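Local coordinates for protein aminoacyltransferase FemA (Staphylococcus aureus, PDB 1LRZ) that catalyses the addition of glycines 2 and 3 to the pentaglycine bridge of peptidoglycan, with glycyl-tRNA as donor, at residues Met64-Gly75 and His100-Tyr110. Residues are numbered along the deposited sequence; the frame is centred on the assembly and turned at random.
Sequences MKVFKYFYSNRG and HRCLYLHIDPY
With CG anti to the backbone N in both Tyr69 (chi1 157°) and Tyr71 (chi1 175°), the two rings swing over towards His106 and, just past the end of strand 104-107, Asp108. Tyrosine suits both places, because its flat ring can pack against its neighbours while the hydroxyl at the far end reaches a polar group. Tyr69 OH meets ND1 of His106 at 2.7 Å, at the edge of the imidazole, and because NE2 of that ring bonds to Asp396, the histidine is held from both nitrogens. Tyr71 lays CD1 over a face of the same imidazole and donates from OH to Asp108 OD1, a very short bond of 2.5 Å. The other carboxylate oxygen, OD2, accepts the backbone N-H of Arg74 (OD2 to N 2.7 Å) from its syn side, though 31° out of the carboxylate plane, so Asp108 ties the sheet to the Ser72-Gly75 type I' turn. Ser72 opens that turn, and its short hydroxyl side chain does double duty: OG accepts from Asp108 N and donates to Gly75 O. Between the parallel strands, Phe70 O accepts from His106 N (2.8 Å), and Phe70 N donates to Tyr104 O, while a beta bulge shifts the register between Lys68 and Tyr69. Apolar Phe70, Cys102 and Leu105 face helix 83-98, the crossover of this beta-alpha-beta unit. Leu103 instead packs on helix 403-411, and strands 52-63 and 397-400 flank the pair in the mixed sheet.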
loop_
_atom_site.group_PDB
_atom_site.type_symbol
_atom_site.label_atom_id
_atom_site.label_comp_id
_atom_site.label_asym_id
_atom_site.label_seq_id
_atom_site.Cartn_x
_atom_site.Cartn_y
_atom_site.Cartn_z
ATOM N N MET A 64 30.039 6.649 15.035
ATOM C CA MET A 64 31.422 7.037 15.249
ATOM C C MET A 64 31.649 7.907 16.504
ATOM O O MET A 64 32.322 8.947 16.457
ATOM C CB MET A 64 31.961 7.724 13.987
ATOM C CG MET A 64 31.932 6.806 12.745
ATOM S SD MET A 64 32.948 5.281 12.904
ATOM C CE MET A 64 34.503 5.969 12.492
ATOM N N LYS A 65 31.055 7.470 17.615
ATOM C CA LYS A 65 31.208 8.103 18.922
ATOM C C LYS A 65 30.526 9.435 19.204
ATOM O O LYS A 65 29.692 9.531 20.102
ATOM C CB LYS A 65 32.702 8.270 19.245
ATOM C CG LYS A 65 33.572 7.077 18.898
ATOM C CD LYS A 65 33.182 5.849 19.679
ATOM C CE LYS A 65 34.210 4.749 19.457
ATOM N NZ LYS A 65 33.852 3.495 20.176
ATOM N N VAL A 66 30.909 10.473 18.467
ATOM C CA VAL A 66 30.347 11.796 18.704
ATOM C C VAL A 66 29.532 12.349 17.553
ATOM O O VAL A 66 28.976 13.439 17.664
ATOM C CB VAL A 66 31.455 12.835 19.003
ATOM C CG1 VAL A 66 32.104 12.544 20.339
ATOM C CG2 VAL A 66 32.494 12.825 17.872
ATOM N N PHE A 67 29.454 11.617 16.451
ATOM C CA PHE A 67 28.709 12.102 15.293
ATOM C C PHE A 67 27.311 11.515 15.158
ATOM O O PHE A 67 26.858 10.733 15.997
ATOM C CB PHE A 67 29.503 11.836 14.013
ATOM C CG PHE A 67 30.819 12.554 13.962
ATOM C CD1 PHE A 67 31.977 11.944 14.427
ATOM C CD2 PHE A 67 30.892 13.861 13.481
ATOM C CE1 PHE A 67 33.205 12.624 14.418
ATOM C CE2 PHE A 67 32.113 14.554 13.466
ATOM C CZ PHE A 67 33.270 13.930 13.937
ATOM N N LYS A 68 26.626 11.902 14.090
ATOM C CA LYS A 68 25.273 11.419 13.856
ATOM C C LYS A 68 24.989 11.147 12.390
ATOM O O LYS A 68 25.468 11.855 11.497
ATOM C CB LYS A 68 24.257 12.442 14.370
ATOM C CG LYS A 68 24.257 12.611 15.876
ATOM C CD LYS A 68 23.463 13.829 16.256
ATOM C CE LYS A 68 23.535 14.113 17.745
ATOM N NZ LYS A 68 22.818 15.389 18.026
ATOM N N TYR A 69 24.201 10.106 12.165
ATOM C CA TYR A 69 23.760 9.722 10.839
ATOM C C TYR A 69 22.373 10.351 10.699
ATOM O O TYR A 69 21.464 10.014 11.458
ATOM C CB TYR A 69 23.666 8.197 10.744
ATOM C CG TYR A 69 22.734 7.701 9.666
ATOM C CD1 TYR A 69 22.915 8.066 8.341
ATOM C CD2 TYR A 69 21.659 6.866 9.981
ATOM C CE1 TYR A 69 22.055 7.616 7.345
ATOM C CE2 TYR A 69 20.784 6.406 8.991
ATOM C CZ TYR A 69 20.990 6.787 7.673
ATOM O OH TYR A 69 20.133 6.343 6.689
ATOM N N PHE A 70 22.227 11.296 9.771
ATOM C CA PHE A 70 20.933 11.944 9.538
ATOM C C PHE A 70 20.243 11.319 8.313
ATOM O O PHE A 70 20.872 11.122 7.265
ATOM C CB PHE A 70 21.109 13.457 9.324
ATOM C CG PHE A 70 21.031 14.268 10.597
ATOM C CD1 PHE A 70 22.122 14.349 11.458
ATOM C CD2 PHE A 70 19.861 14.958 10.929
ATOM C CE1 PHE A 70 22.049 15.109 12.641
ATOM C CE2 PHE A 70 19.778 15.715 12.100
ATOM C CZ PHE A 70 20.877 15.794 12.959
ATOM N N TYR A 71 18.950 11.020 8.461
ATOM C CA TYR A 71 18.136 10.400 7.407
ATOM C C TYR A 71 16.866 11.241 7.148
ATOM O O TYR A 71 16.178 11.633 8.099
ATOM C CB TYR A 71 17.771 8.967 7.842
ATOM C CG TYR A 71 16.828 8.235 6.902
ATOM C CD1 TYR A 71 17.111 8.136 5.538
ATOM C CD2 TYR A 71 15.647 7.653 7.377
ATOM C CE1 TYR A 71 16.237 7.485 4.666
ATOM C CE2 TYR A 71 14.766 7.000 6.516
ATOM C CZ TYR A 71 15.064 6.922 5.164
ATOM O OH TYR A 71 14.183 6.313 4.304
ATOM N N SER A 72 16.557 11.522 5.876
ATOM C CA SER A 72 15.386 12.344 5.535
ATOM C C SER A 72 14.021 11.643 5.500
ATOM O O SER A 72 13.008 12.271 5.189
ATOM C CB SER A 72 15.606 13.058 4.196
ATOM O OG SER A 72 15.596 12.134 3.119
ATOM N N ASN A 73 13.991 10.344 5.782
ATOM C CA ASN A 73 12.729 9.612 5.822
ATOM C C ASN A 73 11.775 9.826 4.636
ATOM O O ASN A 73 10.603 10.150 4.838
ATOM C CB ASN A 73 11.982 9.958 7.120
ATOM C CG ASN A 73 12.771 9.580 8.373
ATOM O OD1 ASN A 73 13.730 10.265 8.755
ATOM N ND2 ASN A 73 12.378 8.486 9.013
ATOM N N ARG A 74 12.264 9.631 3.414
ATOM C CA ARG A 74 11.447 9.803 2.202
ATOM C C ARG A 74 11.061 11.251 1.921
ATOM O O ARG A 74 10.232 11.527 1.045
ATOM C CB ARG A 74 10.171 8.949 2.283
ATOM C CG ARG A 74 10.328 7.526 1.769
ATOM C CD ARG A 74 10.878 7.547 0.370
ATOM N NE ARG A 74 10.755 6.285 -0.352
ATOM C CZ ARG A 74 11.335 6.074 -1.527
ATOM N NH1 ARG A 74 11.191 4.916 -2.159
ATOM N NH2 ARG A 74 12.086 7.033 -2.054
ATOM N N GLY A 75 11.652 12.173 2.671
ATOM C CA GLY A 75 11.366 13.581 2.466
ATOM C C GLY A 75 12.536 14.187 1.720
ATOM O O GLY A 75 13.444 13.460 1.338
ATOM N N HIS A 100 24.533 19.940 14.037
ATOM C CA HIS A 100 24.225 18.842 14.936
ATOM C C HIS A 100 25.156 17.646 14.831
ATOM O O HIS A 100 24.730 16.501 14.989
ATOM C CB HIS A 100 22.774 18.419 14.728
ATOM C CG HIS A 100 21.785 19.505 15.037
ATOM N ND1 HIS A 100 21.343 19.768 16.316
ATOM C CD2 HIS A 100 21.165 20.402 14.232
ATOM C CE1 HIS A 100 20.492 20.778 16.286
ATOM N NE2 HIS A 100 20.365 21.180 15.033
ATOM N N ARG A 101 26.427 17.935 14.566
ATOM C CA ARG A 101 27.482 16.923 14.492
ATOM C C ARG A 101 27.173 15.779 13.528
ATOM O O ARG A 101 27.424 14.604 13.818
ATOM C CB ARG A 101 27.753 16.368 15.902
ATOM C CG ARG A 101 28.137 17.457 16.925
ATOM C CD ARG A 101 28.493 16.914 18.326
ATOM N NE ARG A 101 29.018 17.991 19.167
ATOM C CZ ARG A 101 29.613 17.820 20.346
ATOM N NH1 ARG A 101 30.054 18.878 21.024
ATOM N NH2 ARG A 101 29.768 16.597 20.852
ATOM N N CYS A 102 26.636 16.128 12.367
ATOM C CA CYS A 102 26.316 15.119 11.386
ATOM C C CYS A 102 27.592 14.587 10.750
ATOM O O CYS A 102 28.511 15.355 10.448
ATOM C CB CYS A 102 25.408 15.715 10.309
ATOM S SG CYS A 102 25.008 14.568 8.978
ATOM N N LEU A 103 27.653 13.271 10.563
ATOM C CA LEU A 103 28.790 12.633 9.912
ATOM C C LEU A 103 28.460 12.546 8.421
ATOM O O LEU A 103 29.312 12.797 7.568
ATOM C CB LEU A 103 29.017 11.220 10.457
ATOM C CG LEU A 103 30.049 10.409 9.667
ATOM C CD1 LEU A 103 31.382 11.158 9.603
ATOM C CD2 LEU A 103 30.230 9.043 10.329
ATOM N N TYR A 104 27.227 12.144 8.120
ATOM C CA TYR A 104 26.749 12.071 6.742
ATOM C C TYR A 104 25.231 12.163 6.711
ATOM O O TYR A 104 24.553 11.686 7.622
ATOM C CB TYR A 104 27.239 10.802 6.022
ATOM C CG TYR A 104 26.640 9.492 6.470
ATOM C CD1 TYR A 104 25.752 8.789 5.650
ATOM C CD2 TYR A 104 27.014 8.919 7.674
ATOM C CE1 TYR A 104 25.262 7.527 6.026
ATOM C CE2 TYR A 104 26.535 7.667 8.066
ATOM C CZ TYR A 104 25.662 6.976 7.238
ATOM O OH TYR A 104 25.205 5.742 7.633
ATOM N N LEU A 105 24.721 12.817 5.670
ATOM C CA LEU A 105 23.293 13.041 5.476
ATOM C C LEU A 105 22.790 12.176 4.324
ATOM O O LEU A 105 23.306 12.242 3.205
ATOM C CB LEU A 105 23.046 14.521 5.181
ATOM C CG LEU A 105 21.671 14.956 4.662
ATOM C CD1 LEU A 105 20.580 14.564 5.648
ATOM C CD2 LEU A 105 21.690 16.465 4.436
ATOM N N HIS A 106 21.774 11.372 4.621
ATOM C CA HIS A 106 21.184 10.445 3.668
ATOM C C HIS A 106 19.758 10.882 3.287
ATOM O O HIS A 106 18.888 10.996 4.154
ATOM C CB HIS A 106 21.166 9.049 4.318
ATOM C CG HIS A 106 20.464 7.999 3.517
ATOM N ND1 HIS A 106 20.089 6.787 4.061
ATOM C CD2 HIS A 106 20.060 7.974 2.225
ATOM C CE1 HIS A 106 19.481 6.063 3.135
ATOM N NE2 HIS A 106 19.451 6.763 2.013
ATOM N N ILE A 107 19.530 11.151 2.002
ATOM C CA ILE A 107 18.198 11.544 1.538
ATOM C C ILE A 107 17.656 10.559 0.489
ATOM O O ILE A 107 18.409 10.017 -0.327
ATOM C CB ILE A 107 18.188 12.961 0.915
ATOM C CG1 ILE A 107 19.101 12.993 -0.312
ATOM C CG2 ILE A 107 18.647 14.003 1.958
ATOM C CD1 ILE A 107 18.936 14.237 -1.179
ATOM N N ASP A 108 16.347 10.322 0.530
ATOM C CA ASP A 108 15.686 9.435 -0.422
ATOM C C ASP A 108 14.318 10.047 -0.746
ATOM O O ASP A 108 13.266 9.528 -0.367
ATOM C CB ASP A 108 15.576 7.995 0.144
ATOM C CG ASP A 108 14.845 7.912 1.481
ATOM O OD1 ASP A 108 14.563 6.779 1.917
ATOM O OD2 ASP A 108 14.549 8.945 2.107
ATOM N N PRO A 109 14.329 11.189 -1.459
ATOM C CA PRO A 109 13.117 11.913 -1.845
ATOM C C PRO A 109 12.109 11.086 -2.629
ATOM O O PRO A 109 12.467 10.281 -3.494
ATOM C CB PRO A 109 13.656 13.106 -2.642
ATOM C CG PRO A 109 14.886 12.568 -3.251
ATOM C CD PRO A 109 15.511 11.753 -2.135
ATOM N N TYR A 110 10.846 11.295 -2.284
ATOM C CA TYR A 110 9.701 10.626 -2.903
ATOM C C TYR A 110 9.481 11.434 -4.183
ATOM O O TYR A 110 8.516 12.187 -4.306
ATOM C CB TYR A 110 8.499 10.755 -1.960
ATOM C CG TYR A 110 7.356 9.787 -2.216
ATOM C CD1 TYR A 110 6.123 9.976 -1.592
ATOM C CD2 TYR A 110 7.511 8.679 -3.056
ATOM C CE1 TYR A 110 5.069 9.091 -1.779
ATOM C CE2 TYR A 110 6.446 7.780 -3.262
ATOM C CZ TYR A 110 5.233 7.994 -2.613
ATOM O OH TYR A 110 4.191 7.115 -2.763
HETATM O O HOH W 1 28.350 14.224 20.165
HETATM O O HOH W 2 14.075 8.226 -3.928
#